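Local coordinates for protein peroxidase (Cellulomonas bogoriensis 69B4 = DSM 16987, PDB 6QZO) that binds heme b and, as a member of the DyP-type peroxidase family, probably oxidises substrates at the expense of hydrogen peroxide, at residues Arg118-Asp132 / Pro222-Arg234. Residues are numbered along the deposited sequence; the frame is centred on the assembly and turned at random.
Sequences RAPAWLHPLPPFGID and PGWLTGGTSMVVR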
ATOM      1  N   ARG A 118     -26.427  15.656 -22.136  1.00 27.44           N
ATOM      2  CA  ARG A 118     -25.080  15.423 -22.740  1.00 26.90           C
ATOM      3  C   ARG A 118     -24.526  14.057 -22.323  1.00 25.74           C
ATOM      4  O   ARG A 118     -23.447  13.695 -22.811  1.00 26.35           O
ATOM      5  CB  ARG A 118     -24.112  16.551 -22.372  1.00 27.61           C
ATOM      6  CG  ARG A 118     -24.541  17.915 -22.900  1.00 28.89           C
ATOM      7  CD  ARG A 118     -24.288  18.096 -24.382  1.00 30.43           C
ATOM      8  NE  ARG A 118     -24.157  19.516 -24.706  1.00 32.00           N
ATOM      9  CZ  ARG A 118     -24.985  20.223 -25.480  1.00 33.23           C
ATOM     10  NH1 ARG A 118     -26.026  19.640 -26.060  1.00 33.71           N
ATOM     11  NH2 ARG A 118     -24.765  21.517 -25.669  1.00 33.53           N
ATOM     12  N   ALA A 119     -25.243  13.308 -21.483  1.00 24.70           N
ATOM     13  CA  ALA A 119     -24.846  11.955 -21.023  1.00 23.48           C
ATOM     14  C   ALA A 119     -24.861  11.002 -22.211  1.00 23.45           C
ATOM     15  O   ALA A 119     -25.871  10.897 -22.897  1.00 24.29           O
ATOM     16  CB  ALA A 119     -25.781  11.461 -19.941  1.00 23.16           C
ATOM     17  N   PRO A 120     -23.761  10.271 -22.503  1.00 22.87           N
ATOM     18  CA  PRO A 120     -23.844   9.152 -23.445  1.00 22.64           C
ATOM     19  C   PRO A 120     -24.788   8.059 -22.914  1.00 22.48           C
ATOM     20  O   PRO A 120     -24.981   7.983 -21.708  1.00 22.13           O
ATOM     21  CB  PRO A 120     -22.401   8.645 -23.552  1.00 22.40           C
ATOM     22  CG  PRO A 120     -21.704   9.188 -22.308  1.00 21.73           C
ATOM     23  CD  PRO A 120     -22.402  10.484 -21.971  1.00 21.88           C
ATOM     24  N   ALA A 121     -25.386   7.277 -23.813  1.00 22.45           N
ATOM     25  CA  ALA A 121     -26.352   6.196 -23.509  1.00 22.57           C
ATOM     26  C   ALA A 121     -25.746   5.187 -22.517  1.00 22.16           C
ATOM     27  O   ALA A 121     -26.503   4.562 -21.756  1.00 22.21           O
ATOM     28  CB  ALA A 121     -26.773   5.504 -24.783  1.00 23.09           C
ATOM     29  N   TRP A 122     -24.423   5.016 -22.522  1.00 21.61           N
ATOM     30  CA  TRP A 122     -23.725   3.993 -21.699  1.00 21.00           C
ATOM     31  C   TRP A 122     -23.315   4.527 -20.313  1.00 20.50           C
ATOM     32  O   TRP A 122     -22.729   3.766 -19.565  1.00 20.73           O
ATOM     33  CB  TRP A 122     -22.535   3.421 -22.473  1.00 20.73           C
ATOM     34  CG  TRP A 122     -21.601   4.420 -23.072  1.00 20.67           C
ATOM     35  CD1 TRP A 122     -21.491   4.746 -24.393  1.00 21.11           C
ATOM     36  CD2 TRP A 122     -20.614   5.213 -22.381  1.00 20.00           C
ATOM     37  NE1 TRP A 122     -20.509   5.684 -24.575  1.00 20.92           N
ATOM     38  CE2 TRP A 122     -19.950   5.984 -23.361  1.00 20.20           C
ATOM     39  CE3 TRP A 122     -20.239   5.360 -21.043  1.00 19.40           C
ATOM     40  CZ2 TRP A 122     -18.934   6.878 -23.038  1.00 19.96           C
ATOM     41  CZ3 TRP A 122     -19.239   6.244 -20.723  1.00 19.23           C
ATOM     42  CH2 TRP A 122     -18.606   7.002 -21.704  1.00 19.44           C
ATOM     43  N   LEU A 123     -23.634   5.766 -19.958  1.00 20.31           N
ATOM     44  CA  LEU A 123     -23.219   6.341 -18.644  1.00 20.00           C
ATOM     45  C   LEU A 123     -24.290   6.032 -17.600  1.00 20.14           C
ATOM     46  O   LEU A 123     -25.165   6.884 -17.371  1.00 20.58           O
ATOM     47  CB  LEU A 123     -22.976   7.848 -18.745  1.00 19.87           C
ATOM     48  CG  LEU A 123     -22.447   8.487 -17.469  1.00 19.77           C
ATOM     49  CD1 LEU A 123     -21.184   7.771 -17.023  1.00 19.35           C
ATOM     50  CD2 LEU A 123     -22.189   9.971 -17.660  1.00 20.03           C
ATOM     51  N   HIS A 124     -24.212   4.832 -17.019  1.00 19.94           N
ATOM     52  CA  HIS A 124     -25.156   4.297 -16.007  1.00 20.14           C
ATOM     53  C   HIS A 124     -24.485   3.104 -15.339  1.00 19.88           C
ATOM     54  O   HIS A 124     -23.581   2.507 -15.916  1.00 19.88           O
ATOM     55  CB  HIS A 124     -26.512   3.928 -16.660  1.00 20.71           C
ATOM     56  CG  HIS A 124     -26.400   2.887 -17.721  1.00 20.72           C
ATOM     57  ND1 HIS A 124     -26.043   1.591 -17.440  1.00 20.62           N
ATOM     58  CD2 HIS A 124     -26.582   2.928 -19.049  1.00 21.25           C
ATOM     59  CE1 HIS A 124     -25.990   0.876 -18.556  1.00 20.83           C
ATOM     60  NE2 HIS A 124     -26.316   1.672 -19.560  1.00 21.37           N
ATOM     61  N   PRO A 125     -24.882   2.714 -14.106  1.00 20.12           N
ATOM     62  CA  PRO A 125     -24.341   1.490 -13.499  1.00 19.80           C
ATOM     63  C   PRO A 125     -24.516   0.292 -14.439  1.00 20.30           C
ATOM     64  O   PRO A 125     -25.487   0.254 -15.183  1.00 20.81           O
ATOM     65  CB  PRO A 125     -25.187   1.314 -12.233  1.00 19.98           C
ATOM     66  CG  PRO A 125     -25.662   2.739 -11.906  1.00 20.00           C
ATOM     67  CD  PRO A 125     -25.836   3.431 -13.239  1.00 20.08           C
ATOM     68  N   LEU A 126     -23.582  -0.659 -14.412  1.00 20.20           N
ATOM     69  CA  LEU A 126     -23.747  -1.917 -15.182  1.00 20.52           C
ATOM     70  C   LEU A 126     -25.073  -2.540 -14.768  1.00 20.71           C
ATOM     71  O   LEU A 126     -25.539  -2.315 -13.656  1.00 20.98           O
ATOM     72  CB  LEU A 126     -22.564  -2.846 -14.898  1.00 20.41           C
ATOM     73  CG  LEU A 126     -21.206  -2.332 -15.380  1.00 20.10           C
ATOM     74  CD1 LEU A 126     -20.106  -3.274 -14.932  1.00 20.07           C
ATOM     75  CD2 LEU A 126     -21.172  -2.173 -16.882  1.00 20.54           C
ATOM     76  N   PRO A 127     -25.746  -3.305 -15.653  1.00 20.93           N
ATOM     77  CA  PRO A 127     -26.931  -4.056 -15.242  1.00 21.06           C
ATOM     78  C   PRO A 127     -26.521  -5.077 -14.182  1.00 20.48           C
ATOM     79  O   PRO A 127     -25.355  -5.438 -14.113  1.00 20.41           O
ATOM     80  CB  PRO A 127     -27.446  -4.701 -16.542  1.00 21.33           C
ATOM     81  CG  PRO A 127     -26.276  -4.696 -17.480  1.00 21.40           C
ATOM     82  CD  PRO A 127     -25.406  -3.522 -17.069  1.00 21.00           C
ATOM     83  N   PRO A 128     -27.452  -5.597 -13.360  1.00 20.30           N
ATOM     84  CA  PRO A 128     -27.092  -6.569 -12.324  1.00 19.96           C
ATOM     85  C   PRO A 128     -26.782  -7.945 -12.942  1.00 19.97           C
ATOM     86  O   PRO A 128     -27.361  -8.299 -13.958  1.00 20.22           O
ATOM     87  CB  PRO A 128     -28.336  -6.625 -11.426  1.00 20.42           C
ATOM     88  CG  PRO A 128     -29.489  -6.285 -12.369  1.00 20.96           C
ATOM     89  CD  PRO A 128     -28.904  -5.329 -13.408  1.00 20.69           C
ATOM     90  N   PHE A 129     -25.847  -8.672 -12.334  1.00 19.57           N
ATOM     91  CA  PHE A 129     -25.451 -10.045 -12.734  1.00 19.55           C
ATOM     92  C   PHE A 129     -25.658 -10.979 -11.541  1.00 19.74           C
ATOM     93  O   PHE A 129     -25.474 -10.519 -10.397  1.00 19.60           O
ATOM     94  CB  PHE A 129     -24.005 -10.045 -13.231  1.00 19.06           C
ATOM     95  CG  PHE A 129     -23.816  -9.195 -14.459  1.00 18.94           C
ATOM     96  CD1 PHE A 129     -24.306  -9.630 -15.675  1.00 19.23           C
ATOM     97  CD2 PHE A 129     -23.183  -7.957 -14.403  1.00 18.75           C
ATOM     98  CE1 PHE A 129     -24.196  -8.838 -16.804  1.00 19.24           C
ATOM     99  CE2 PHE A 129     -23.025  -7.191 -15.547  1.00 18.62           C
ATOM    100  CZ  PHE A 129     -23.540  -7.631 -16.747  1.00 18.89           C
ATOM    101  N   GLY A 130     -26.032 -12.234 -11.797  1.00 20.16           N
ATOM    102  CA  GLY A 130     -26.177 -13.284 -10.762  1.00 20.50           C
ATOM    103  C   GLY A 130     -24.952 -13.372  -9.849  1.00 20.20           C
ATOM    104  O   GLY A 130     -25.128 -13.599  -8.650  1.00 20.50           O
ATOM    105  N   ILE A 131     -23.754 -13.176 -10.397  1.00 20.02           N
ATOM    106  CA  ILE A 131     -22.458 -13.319  -9.661  1.00 20.17           C
ATOM    107  C   ILE A 131     -22.197 -12.111  -8.755  1.00 19.70           C
ATOM    108  O   ILE A 131     -21.353 -12.249  -7.858  1.00 19.74           O
ATOM    109  CB  ILE A 131     -21.292 -13.530 -10.641  1.00 20.37           C
ATOM    110  CG1 ILE A 131     -21.182 -12.400 -11.664  1.00 20.58           C
ATOM    111  CG2 ILE A 131     -21.417 -14.894 -11.309  1.00 21.15           C
ATOM    112  CD1 ILE A 131     -19.810 -12.275 -12.290  1.00 20.55           C
ATOM    113  N   ASP A 132     -22.883 -10.988  -8.971  1.00 19.50           N
ATOM    114  CA  ASP A 132     -22.665  -9.722  -8.217  1.00 19.15           C
ATOM    115  C   ASP A 132     -22.875  -9.943  -6.720  1.00 19.76           C
ATOM    116  O   ASP A 132     -23.926 -10.449  -6.366  1.00 20.65           O
ATOM    117  CB  ASP A 132     -23.627  -8.619  -8.683  1.00 18.82           C
ATOM    118  CG  ASP A 132     -23.275  -7.997 -10.015  1.00 18.47           C
ATOM    119  OD1 ASP A 132     -22.177  -8.316 -10.532  1.00 18.02           O
ATOM    120  OD2 ASP A 132     -24.097  -7.173 -10.502  1.00 18.87           O
ATOM    121  N   PRO A 222     -22.058  12.020 -27.863  1.00 34.24           N
ATOM    122  CA  PRO A 222     -21.918  13.471 -27.697  1.00 32.64           C
ATOM    123  C   PRO A 222     -20.506  14.001 -27.993  1.00 30.41           C
ATOM    124  O   PRO A 222     -19.550  13.327 -27.690  1.00 29.16           O
ATOM    125  CB  PRO A 222     -22.290  13.662 -26.218  1.00 32.42           C
ATOM    126  CG  PRO A 222     -21.763  12.404 -25.542  1.00 32.32           C
ATOM    127  CD  PRO A 222     -21.911  11.306 -26.588  1.00 32.77           C
ATOM    128  N   GLY A 223     -20.430  15.209 -28.565  1.00 30.00           N
ATOM    129  CA  GLY A 223     -19.206  15.821 -29.117  1.00 29.36           C
ATOM    130  C   GLY A 223     -18.151  16.073 -28.059  1.00 28.26           C
ATOM    131  O   GLY A 223     -16.959  16.066 -28.406  1.00 28.17           O
ATOM    132  N   TRP A 224     -18.556  16.298 -26.809  1.00 27.59           N
ATOM    133  CA  TRP A 224     -17.627  16.648 -25.700  1.00 27.29           C
ATOM    134  C   TRP A 224     -16.695  15.473 -25.347  1.00 26.19           C
ATOM    135  O   TRP A 224     -15.673  15.726 -24.678  1.00 25.88           O
ATOM    136  CB  TRP A 224     -18.399  17.123 -24.467  1.00 27.72           C
ATOM    137  CG  TRP A 224     -19.131  16.058 -23.708  1.00 27.36           C
ATOM    138  CD1 TRP A 224     -20.443  15.718 -23.851  1.00 28.19           C
ATOM    139  CD2 TRP A 224     -18.617  15.226 -22.649  1.00 26.96           C
ATOM    140  NE1 TRP A 224     -20.774  14.721 -22.976  1.00 28.07           N
ATOM    141  CE2 TRP A 224     -19.675  14.404 -22.218  1.00 27.00           C
ATOM    142  CE3 TRP A 224     -17.376  15.102 -22.014  1.00 26.98           C
ATOM    143  CZ2 TRP A 224     -19.536  13.477 -21.188  1.00 26.35           C
ATOM    144  CZ3 TRP A 224     -17.234  14.179 -21.002  1.00 26.06           C
ATOM    145  CH2 TRP A 224     -18.298  13.378 -20.596  1.00 25.98           C
ATOM    146  N   LEU A 225     -17.019  14.246 -25.761  1.00 25.03           N
ATOM    147  CA  LEU A 225     -16.204  13.045 -25.446  1.00 24.17           C
ATOM    148  C   LEU A 225     -15.119  12.784 -26.498  1.00 24.41           C
ATOM    149  O   LEU A 225     -14.424  11.760 -26.342  1.00 24.52           O
ATOM    150  CB  LEU A 225     -17.123  11.829 -25.328  1.00 23.78           C
ATOM    151  CG  LEU A 225     -17.576  11.495 -23.913  1.00 23.23           C
ATOM    152  CD1 LEU A 225     -18.556  10.351 -23.977  1.00 23.33           C
ATOM    153  CD2 LEU A 225     -16.400  11.134 -23.016  1.00 22.56           C
ATOM    154  N   THR A 226     -14.937  13.650 -27.498  1.00 24.13           N
ATOM    155  CA  THR A 226     -13.830  13.518 -28.481  1.00 24.68           C
ATOM    156  C   THR A 226     -12.493  13.406 -27.746  1.00 24.24           C
ATOM    157  O   THR A 226     -12.199  14.319 -26.956  1.00 24.87           O
ATOM    158  CB  THR A 226     -13.705  14.722 -29.424  1.00 25.49           C
ATOM    159  OG1 THR A 226     -15.009  15.029 -29.918  1.00 25.84           O
ATOM    160  CG2 THR A 226     -12.741  14.453 -30.561  1.00 26.02           C
ATOM    161  N   GLY A 227     -11.704  12.363 -28.045  1.00 24.07           N
ATOM    162  CA  GLY A 227     -10.412  12.079 -27.390  1.00 23.53           C
ATOM    163  C   GLY A 227     -10.605  11.341 -26.063  1.00 22.86           C
ATOM    164  O   GLY A 227      -9.586  11.004 -25.399  1.00 22.47           O
ATOM    165  N   GLY A 228     -11.863  11.107 -25.684  1.00 22.39           N
ATOM    166  CA  GLY A 228     -12.245  10.532 -24.387  1.00 22.35           C
ATOM    167  C   GLY A 228     -12.596   9.060 -24.521  1.00 22.70           C
ATOM    168  O   GLY A 228     -12.356   8.456 -25.590  1.00 23.23           O
ATOM    169  N   THR A 229     -13.157   8.495 -23.462  1.00 22.47           N
ATOM    170  CA  THR A 229     -13.389   7.041 -23.348  1.00 22.20           C
ATOM    171  C   THR A 229     -14.364   6.818 -22.192  1.00 21.79           C
ATOM    172  O   THR A 229     -14.862   7.812 -21.626  1.00 21.30           O
ATOM    173  CB  THR A 229     -12.048   6.300 -23.187  1.00 22.50           C
ATOM    174  OG1 THR A 229     -12.252   4.886 -23.300  1.00 23.08           O
ATOM    175  CG2 THR A 229     -11.363   6.613 -21.873  1.00 21.70           C
ATOM    176  N   SER A 230     -14.648   5.552 -21.910  1.00 21.62           N
ATOM    177  CA  SER A 230     -15.438   5.106 -20.744  1.00 21.54           C
ATOM    178  C   SER A 230     -14.515   4.286 -19.852  1.00 20.94           C
ATOM    179  O   SER A 230     -13.562   3.693 -20.382  1.00 21.06           O
ATOM    180  CB  SER A 230     -16.639   4.321 -21.168  1.00 21.88           C
ATOM    181  OG  SER A 230     -16.261   3.057 -21.670  1.00 22.26           O
ATOM    182  N   MET A 231     -14.784   4.310 -18.556  1.00 20.46           N
ATOM    183  CA  MET A 231     -13.991   3.621 -17.519  1.00 20.32           C
ATOM    184  C   MET A 231     -14.940   2.763 -16.688  1.00 19.74           C
ATOM    185  O   MET A 231     -15.964   3.291 -16.246  1.00 19.54           O
ATOM    186  CB  MET A 231     -13.291   4.640 -16.623  1.00 20.58           C
ATOM    187  CG  MET A 231     -12.654   4.030 -15.389  1.00 20.50           C
ATOM    188  SD  MET A 231     -11.867   5.368 -14.443  1.00 21.32           S
ATOM    189  CE  MET A 231     -11.577   4.521 -12.902  1.00 20.90           C
ATOM    190  N   VAL A 232     -14.602   1.483 -16.533  1.00 19.29           N
ATOM    191  CA  VAL A 232     -15.270   0.539 -15.590  1.00 18.56           C
ATOM    192  C   VAL A 232     -14.272   0.220 -14.478  1.00 18.09           C
ATOM    193  O   VAL A 232     -13.115  -0.079 -14.803  1.00 18.30           O
ATOM    194  CB  VAL A 232     -15.722  -0.740 -16.307  1.00 18.50           C
ATOM    195  CG1 VAL A 232     -16.122  -1.825 -15.322  1.00 18.32           C
ATOM    196  CG2 VAL A 232     -16.840  -0.457 -17.288  1.00 18.51           C
ATOM    197  N   VAL A 233     -14.728   0.284 -13.225  1.00 17.34           N
ATOM    198  CA  VAL A 233     -13.999  -0.220 -12.036  1.00 16.59           C
ATOM    199  C   VAL A 233     -14.859  -1.291 -11.374  1.00 16.39           C
ATOM    200  O   VAL A 233     -15.908  -0.928 -10.813  1.00 16.28           O
ATOM    201  CB  VAL A 233     -13.674   0.911 -11.049  1.00 16.70           C
ATOM    202  CG1 VAL A 233     -12.922   0.423  -9.830  1.00 16.46           C
ATOM    203  CG2 VAL A 233     -12.886   2.008 -11.731  1.00 16.90           C
ATOM    204  N   ARG A 234     -14.427  -2.553 -11.480  1.00 16.15           N
ATOM    205  CA  ARG A 234     -14.946  -3.679 -10.671  1.00 16.19           C
ATOM    206  C   ARG A 234     -13.895  -4.025  -9.614  1.00 16.00           C
ATOM    207  O   ARG A 234     -12.736  -4.327  -9.989  1.00 16.76           O
ATOM    208  CB  ARG A 234     -15.219  -4.902 -11.541  1.00 16.36           C
ATOM    209  CG  ARG A 234     -16.159  -4.654 -12.703  1.00 16.68           C
ATOM    210  CD  ARG A 234     -17.617  -4.670 -12.311  1.00 16.81           C
ATOM    211  NE  ARG A 234     -18.185  -5.989 -12.243  1.00 17.09           N
ATOM    212  CZ  ARG A 234     -19.462  -6.257 -12.016  1.00 17.07           C
ATOM    213  NH1 ARG A 234     -20.336  -5.294 -11.761  1.00 17.19           N
ATOM    214  NH2 ARG A 234     -19.834  -7.523 -12.018  1.00 17.14           N
TER
HETATM  215  O   HOH W   1     -22.831  -5.538 -12.144  1.00  9.68           O
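Trp122 holds its CG between the backbone N and the carbonyl carbon, which lays the indole against Ser230, while bends at chi2 and chi3 (-81° and -83°) fold Arg234 round to reach Asp132. The small Ser230 lets the indole lie close to the strand: Ser230 CB sits over one face, 3.6 Å from the centroid of the Trp122 six-membered ring, a CH-pi contact, and Ser230 OG bonds to Gln332 O. Pro120 CB covers the opposite face, and Leu225 CD1 packs 3.6 Å from Trp122 CZ2. Rigid, apolar Pro120 also packs on Pro222, and nearby Trp224 NE1 points in its ring plane at Arg118 O, giving an almost straight bond of 2.9 Å.

At the other end Arg234 NH2 makes a salt bridge with Asp132 OD1 (2.9 Å) on the syn side, the two planes 60° apart. Asp132 OD2 accepts from Phe129 N, helping to hold the turn. With an alanine here, the guanidinium would probably lose this carboxylate and Phe129 N its side-chain acceptor. Apolar Leu126 packs CD1 against Arg234 CD (3.9 Å) and reaches Val232 CG1.

A loop of the N-terminal ferredoxin-like half of the DyP fold thus packs on the C-terminal, heme-binding half, whose strand 229-238 runs between strands 323-332 and 356-366. Arg234, about 5 Å from the heme, also hydrogen-bonds Ser361 OG through NH1, while Val335 of helix 335-338 touches Trp122, Leu126 and Ser230.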